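Local structure of PlaB phospholipase (Legionella pneumophila, 6ZTI) at residues B[132-146]-B[157-169]. The protein is a virulence-linked phospholipase of the alpha/beta hydrolase class that binds NAD(H), which mediates a tetramerization that controls its activity. Numbering follows the deposited sequence.
Sequences ANHGSALAQLGKSRL and EPGKCVLDWLELG. With SND (thionicotinamide-adenine-dinucleotide), chain H.
S136 and L166 join the two segments through one backbone bond, S136 N to L166 O at 2.9 Å, made where the helix 160-166 ends and the loop 132-136 runs past it, while the short helix 142-146 crosses that helix at 96°. G135 brings its CA to 3.1 Å from L166 O, a tight passage of backbone against backbone. A139 turns its CB onto the end of the helix, 3.6 Å from E167 N and against the CB of L166. L168 lays CD1 alongside A137 and CD2 near the carbonyl of H134, while W165 brings its ring edge, at CZ3, to A132 O. Farther along, L146 and L163 meet tip to tip, CD1 to CD2 at 3.7 Å, and the L146 CB rests on CG of P158. In the alpha/beta hydrolase domain both segments belong to the connection between the parallel strands 123-129 and 191-197, and part of it also lines a dinucleotide site. Q140 donates from NE2 to the anti lone pair of E167 OE2 (2.9 Å), with the amide and carboxylate planes 85° apart; with CG anti to the backbone N (chi1 -176°), the extended chain carries the amide out to the E167 carboxylate, and the acceptor lies close to the amide plane. E167 OE2 also accepts from L385 N and Q140 NE2 also reaches R383 O, so the pair is tied to the end of strand 378-383 and the residues just after it. The 132-146 segment also reaches the bound thio-NAD: R145 bonds two oxygens of one phosphate, NH1 to O2N and NH2 to O1N, both at 2.8 Å, with ligand O2B over one guanidinium face and L141 CD2 over the opposite one. A water accepts from Q140 N and L168 N and lies 2.8 Å from S136 O.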
loop_
_atom_site.group_PDB
_atom_site.type_symbol
_atom_site.label_atom_id
_atom_site.label_comp_id
_atom_site.label_asym_id
_atom_site.label_seq_id
_atom_site.Cartn_x
_atom_site.Cartn_y
_atom_site.Cartn_z
ATOM N N ALA B 132 22.944 13.350 -14.682
ATOM C CA ALA B 132 22.505 12.400 -13.652
ATOM C C ALA B 132 22.622 10.967 -14.178
ATOM O O ALA B 132 21.669 10.187 -14.191
ATOM C CB ALA B 132 21.081 12.713 -13.209
ATOM N N ASN B 133 23.841 10.620 -14.598
ATOM C CA ASN B 133 24.041 9.363 -15.312
ATOM C C ASN B 133 23.804 8.150 -14.430
ATOM O O ASN B 133 23.393 7.102 -14.937
ATOM C CB ASN B 133 25.435 9.320 -15.918
ATOM C CG ASN B 133 25.520 10.125 -17.197
ATOM O OD1 ASN B 133 24.618 10.083 -18.040
ATOM N ND2 ASN B 133 26.591 10.878 -17.341
ATOM N N HIS B 134 24.059 8.254 -13.125
ATOM C CA HIS B 134 23.748 7.173 -12.201
ATOM C C HIS B 134 22.644 7.573 -11.221
ATOM O O HIS B 134 22.512 6.962 -10.161
ATOM C CB HIS B 134 25.005 6.731 -11.451
ATOM C CG HIS B 134 26.095 6.232 -12.349
ATOM N ND1 HIS B 134 26.170 4.922 -12.783
ATOM C CD2 HIS B 134 27.148 6.872 -12.902
ATOM C CE1 HIS B 134 27.226 4.784 -13.564
ATOM N NE2 HIS B 134 27.842 5.951 -13.643
ATOM N N GLY B 135 21.867 8.601 -11.550
ATOM C CA GLY B 135 20.696 8.979 -10.776
ATOM C C GLY B 135 20.942 10.185 -9.889
ATOM O O GLY B 135 22.052 10.713 -9.779
ATOM N N SER B 136 19.859 10.612 -9.237
ATOM C CA SER B 136 19.854 11.721 -8.291
ATOM C C SER B 136 19.186 11.271 -7.002
ATOM O O SER B 136 18.075 10.738 -7.033
ATOM C CB SER B 136 19.103 12.938 -8.840
ATOM O OG SER B 136 18.840 13.874 -7.802
ATOM N N ALA B 137 19.855 11.504 -5.874
ATOM C CA ALA B 137 19.280 11.138 -4.585
ATOM C C ALA B 137 17.960 11.845 -4.337
ATOM O O ALA B 137 17.127 11.341 -3.574
ATOM C CB ALA B 137 20.273 11.464 -3.470
ATOM N N LEU B 138 17.744 12.993 -4.983
ATOM C CA LEU B 138 16.541 13.775 -4.764
ATOM C C LEU B 138 15.303 13.140 -5.390
ATOM O O LEU B 138 14.182 13.453 -4.966
ATOM C CB LEU B 138 16.724 15.180 -5.334
ATOM C CG LEU B 138 17.654 16.159 -4.623
ATOM C CD1 LEU B 138 17.752 17.438 -5.422
ATOM C CD2 LEU B 138 17.119 16.453 -3.246
ATOM N N ALA B 139 15.475 12.264 -6.385
ATOM C CA ALA B 139 14.327 11.753 -7.134
ATOM C C ALA B 139 13.371 10.992 -6.234
ATOM O O ALA B 139 12.148 11.073 -6.403
ATOM C CB ALA B 139 14.803 10.853 -8.282
ATOM N N GLN B 140 13.904 10.253 -5.264
ATOM C CA GLN B 140 13.043 9.487 -4.377
ATOM C C GLN B 140 12.118 10.396 -3.575
ATOM O O GLN B 140 10.969 10.026 -3.311
ATOM C CB GLN B 140 13.894 8.613 -3.454
ATOM C CG GLN B 140 13.064 7.709 -2.576
ATOM C CD GLN B 140 13.880 6.621 -1.904
ATOM O OE1 GLN B 140 14.232 6.729 -0.732
ATOM N NE2 GLN B 140 14.173 5.555 -2.644
ATOM N N LEU B 141 12.576 11.594 -3.206
ATOM C CA LEU B 141 11.712 12.555 -2.531
ATOM C C LEU B 141 10.423 12.839 -3.303
ATOM O O LEU B 141 9.511 13.466 -2.760
ATOM C CB LEU B 141 12.453 13.863 -2.288
ATOM C CG LEU B 141 13.777 13.731 -1.539
ATOM C CD1 LEU B 141 14.319 15.110 -1.220
ATOM C CD2 LEU B 141 13.634 12.907 -0.252
ATOM N N GLY B 142 10.337 12.396 -4.566
ATOM C CA GLY B 142 9.073 12.323 -5.277
ATOM C C GLY B 142 8.553 13.675 -5.752
ATOM O O GLY B 142 9.110 14.738 -5.471
ATOM N N LYS B 143 7.410 13.613 -6.441
ATOM C CA LYS B 143 6.901 14.761 -7.194
ATOM C C LYS B 143 6.513 15.923 -6.280
ATOM O O LYS B 143 6.949 17.062 -6.489
ATOM C CB LYS B 143 5.703 14.317 -8.046
ATOM C CG LYS B 143 5.217 15.344 -9.057
ATOM C CD LYS B 143 4.187 14.748 -10.010
ATOM C CE LYS B 143 3.605 15.813 -10.927
ATOM N NZ LYS B 143 4.623 16.380 -11.856
ATOM N N SER B 144 5.666 15.666 -5.281
ATOM C CA SER B 144 5.165 16.750 -4.445
ATOM C C SER B 144 6.308 17.509 -3.776
ATOM O O SER B 144 6.451 18.726 -3.949
ATOM C CB SER B 144 4.201 16.201 -3.392
ATOM O OG SER B 144 4.425 16.840 -2.147
ATOM N N ARG B 145 7.125 16.806 -2.988
ATOM C CA ARG B 145 8.215 17.474 -2.276
ATOM C C ARG B 145 9.163 18.199 -3.229
ATOM O O ARG B 145 9.663 19.286 -2.911
ATOM C CB ARG B 145 8.999 16.464 -1.433
ATOM C CG ARG B 145 8.225 15.945 -0.238
ATOM C CD ARG B 145 8.850 14.696 0.339
ATOM N NE ARG B 145 10.046 14.983 1.119
ATOM C CZ ARG B 145 10.731 14.059 1.787
ATOM N NH1 ARG B 145 10.332 12.791 1.753
ATOM N NH2 ARG B 145 11.812 14.399 2.487
ATOM N N LEU B 146 9.448 17.602 -4.392
ATOM C CA LEU B 146 10.456 18.176 -5.281
ATOM C C LEU B 146 9.989 19.504 -5.865
ATOM O O LEU B 146 10.789 20.434 -6.014
ATOM C CB LEU B 146 10.808 17.185 -6.392
ATOM C CG LEU B 146 11.725 16.037 -5.962
ATOM C CD1 LEU B 146 11.885 15.030 -7.091
ATOM C CD2 LEU B 146 13.084 16.561 -5.539
ATOM N N GLU B 157 5.716 19.197 -9.797
ATOM C CA GLU B 157 6.382 19.705 -10.996
ATOM C C GLU B 157 6.911 18.572 -11.884
ATOM O O GLU B 157 6.390 18.357 -12.981
ATOM C CB GLU B 157 7.528 20.659 -10.622
ATOM C CG GLU B 157 8.438 21.034 -11.796
ATOM C CD GLU B 157 8.008 22.311 -12.521
ATOM O OE1 GLU B 157 8.740 23.321 -12.417
ATOM O OE2 GLU B 157 6.952 22.304 -13.199
ATOM N N PRO B 158 7.918 17.832 -11.410
ATOM C CA PRO B 158 8.580 16.859 -12.286
ATOM C C PRO B 158 7.693 15.661 -12.583
ATOM O O PRO B 158 6.823 15.289 -11.794
ATOM C CB PRO B 158 9.828 16.448 -11.494
ATOM C CG PRO B 158 9.577 16.859 -10.068
ATOM C CD PRO B 158 8.289 17.639 -9.997
ATOM N N GLY B 159 7.927 15.065 -13.750
ATOM C CA GLY B 159 7.107 13.953 -14.202
ATOM C C GLY B 159 7.485 12.646 -13.514
ATOM O O GLY B 159 8.660 12.298 -13.379
ATOM N N LYS B 160 6.459 11.902 -13.104
ATOM C CA LYS B 160 6.697 10.740 -12.258
ATOM C C LYS B 160 7.538 9.694 -12.971
ATOM O O LYS B 160 8.381 9.040 -12.346
ATOM C CB LYS B 160 5.370 10.133 -11.807
ATOM C CG LYS B 160 5.520 9.133 -10.661
ATOM C CD LYS B 160 5.673 7.708 -11.167
ATOM C CE LYS B 160 5.892 6.725 -10.026
ATOM N NZ LYS B 160 5.992 5.317 -10.522
ATOM N N CYS B 161 7.323 9.503 -14.276
ATOM C CA CYS B 161 8.049 8.441 -14.965
ATOM C C CYS B 161 9.525 8.779 -15.121
ATOM O O CYS B 161 10.374 7.884 -15.062
ATOM C CB CYS B 161 7.417 8.157 -16.323
ATOM S SG CYS B 161 5.816 7.300 -16.186
ATOM N N VAL B 162 9.856 10.053 -15.318
ATOM C CA VAL B 162 11.261 10.425 -15.335
ATOM C C VAL B 162 11.885 10.276 -13.947
ATOM O O VAL B 162 13.073 9.968 -13.827
ATOM C CB VAL B 162 11.422 11.858 -15.871
ATOM C CG1 VAL B 162 12.892 12.293 -15.764
ATOM C CG2 VAL B 162 10.921 11.938 -17.310
ATOM N N LEU B 163 11.117 10.526 -12.883
ATOM C CA LEU B 163 11.640 10.318 -11.536
ATOM C C LEU B 163 11.931 8.849 -11.267
ATOM O O LEU B 163 12.886 8.528 -10.549
ATOM C CB LEU B 163 10.654 10.845 -10.494
ATOM C CG LEU B 163 10.434 12.358 -10.480
ATOM C CD1 LEU B 163 9.443 12.740 -9.392
ATOM C CD2 LEU B 163 11.741 13.103 -10.268
ATOM N N ASP B 164 11.126 7.939 -11.822
ATOM C CA ASP B 164 11.438 6.521 -11.679
ATOM C C ASP B 164 12.775 6.177 -12.326
ATOM O O ASP B 164 13.481 5.278 -11.849
ATOM C CB ASP B 164 10.326 5.678 -12.294
ATOM C CG ASP B 164 9.040 5.723 -11.497
ATOM O OD1 ASP B 164 9.093 5.861 -10.257
ATOM O OD2 ASP B 164 7.973 5.612 -12.121
ATOM N N TRP B 165 13.137 6.871 -13.409
ATOM C CA TRP B 165 14.444 6.665 -14.032
ATOM C C TRP B 165 15.551 7.249 -13.164
ATOM O O TRP B 165 16.573 6.602 -12.917
ATOM C CB TRP B 165 14.480 7.296 -15.439
ATOM C CG TRP B 165 15.611 6.798 -16.334
ATOM C CD1 TRP B 165 15.507 5.912 -17.378
ATOM C CD2 TRP B 165 17.005 7.143 -16.253
ATOM N NE1 TRP B 165 16.739 5.690 -17.941
ATOM C CE2 TRP B 165 17.673 6.433 -17.273
ATOM C CE3 TRP B 165 17.746 7.985 -15.430
ATOM C CZ2 TRP B 165 19.044 6.532 -17.479
ATOM C CZ3 TRP B 165 19.122 8.082 -15.633
ATOM C CH2 TRP B 165 19.751 7.360 -16.651
ATOM N N LEU B 166 15.359 8.477 -12.689
ATOM C CA LEU B 166 16.416 9.158 -11.964
ATOM C C LEU B 166 16.664 8.568 -10.577
ATOM O O LEU B 166 17.723 8.820 -9.998
ATOM C CB LEU B 166 16.074 10.638 -11.852
ATOM C CG LEU B 166 16.216 11.418 -13.157
ATOM C CD1 LEU B 166 15.426 12.718 -13.090
ATOM C CD2 LEU B 166 17.701 11.715 -13.444
ATOM N N GLU B 167 15.721 7.801 -10.038
ATOM C CA GLU B 167 15.852 7.270 -8.686
ATOM C C GLU B 167 17.100 6.407 -8.575
ATOM O O GLU B 167 17.347 5.541 -9.418
ATOM C CB GLU B 167 14.606 6.459 -8.313
ATOM C CG GLU B 167 14.513 6.087 -6.814
ATOM C CD GLU B 167 13.248 5.296 -6.447
ATOM O OE1 GLU B 167 12.431 4.984 -7.341
ATOM O OE2 GLU B 167 13.069 4.974 -5.255
ATOM N N LEU B 168 17.898 6.659 -7.537
ATOM C CA LEU B 168 19.041 5.803 -7.263
ATOM C C LEU B 168 18.597 4.347 -7.259
ATOM O O LEU B 168 17.533 4.011 -6.737
ATOM C CB LEU B 168 19.673 6.184 -5.928
ATOM C CG LEU B 168 20.295 7.585 -5.861
ATOM C CD1 LEU B 168 20.752 7.851 -4.445
ATOM C CD2 LEU B 168 21.461 7.745 -6.795
ATOM N N GLY B 169 19.399 3.490 -7.884
ATOM C CA GLY B 169 19.066 2.083 -7.979
ATOM C C GLY B 169 17.997 1.737 -8.991
ATOM O O GLY B 169 17.538 0.591 -9.012
HETATM P PA SND H . 13.324 10.654 6.561
HETATM O O1A SND H . 13.452 9.348 7.272
HETATM O O2A SND H . 14.339 11.725 6.849
HETATM O O5B SND H . 11.892 11.359 6.784
HETATM C C5B SND H . 10.731 10.518 6.811
HETATM C C4B SND H . 9.535 11.389 6.527
HETATM O O4B SND H . 9.472 12.469 7.492
HETATM C C3B SND H . 9.536 12.049 5.149
HETATM O O3B SND H . 8.220 12.029 4.612
HETATM C C2B SND H . 9.995 13.473 5.457
HETATM O O2B SND H . 9.536 14.408 4.495
HETATM C C1B SND H . 9.323 13.694 6.808
HETATM N N9A SND H . 9.936 14.745 7.609
HETATM C C8A SND H . 11.126 14.678 8.287
HETATM N N7A SND H . 11.496 15.810 8.834
HETATM C C5A SND H . 10.477 16.688 8.490
HETATM C C6A SND H . 10.300 18.064 8.713
HETATM N N6A SND H . 11.142 18.812 9.432
HETATM N N1A SND H . 9.201 18.648 8.185
HETATM C C2A SND H . 8.333 17.892 7.510
HETATM N N3A SND H . 8.388 16.582 7.250
HETATM C C4A SND H . 9.501 16.040 7.754
HETATM O O3 SND H . 13.357 10.385 4.996
HETATM P PN SND H . 13.181 11.292 3.691
HETATM O O1N SND H . 13.400 12.702 4.096
HETATM O O2N SND H . 11.915 10.907 3.040
HETATM O O5D SND H . 14.418 10.766 2.813
HETATM C C5D SND H . 14.247 9.653 1.907
HETATM C C4D SND H . 15.476 8.769 1.921
HETATM O O4D SND H . 16.664 9.559 1.671
HETATM C C3D SND H . 15.764 8.029 3.226
HETATM O O3D SND H . 16.425 6.804 2.911
HETATM C C2D SND H . 16.674 9.017 3.957
HETATM O O2D SND H . 17.489 8.422 4.962
HETATM C C1D SND H . 17.521 9.499 2.785
HETATM N N1N SND H . 18.037 10.916 3.070
HETATM C C2N SND H . 17.189 11.918 2.792
HETATM C C3N SND H . 17.603 13.229 2.920
HETATM C C7N SND H . 16.720 14.340 2.474
HETATM S S7N SND H . 17.334 15.621 1.609
HETATM N N7N SND H . 15.439 14.238 2.762
HETATM C C4N SND H . 18.897 13.480 3.359
HETATM C C5N SND H . 19.741 12.428 3.664
HETATM C C6N SND H . 19.290 11.137 3.512
HETATM O O HOH W 1 21.278 4.687 -9.807
HETATM O O HOH W 2 16.680 8.809 -5.626
#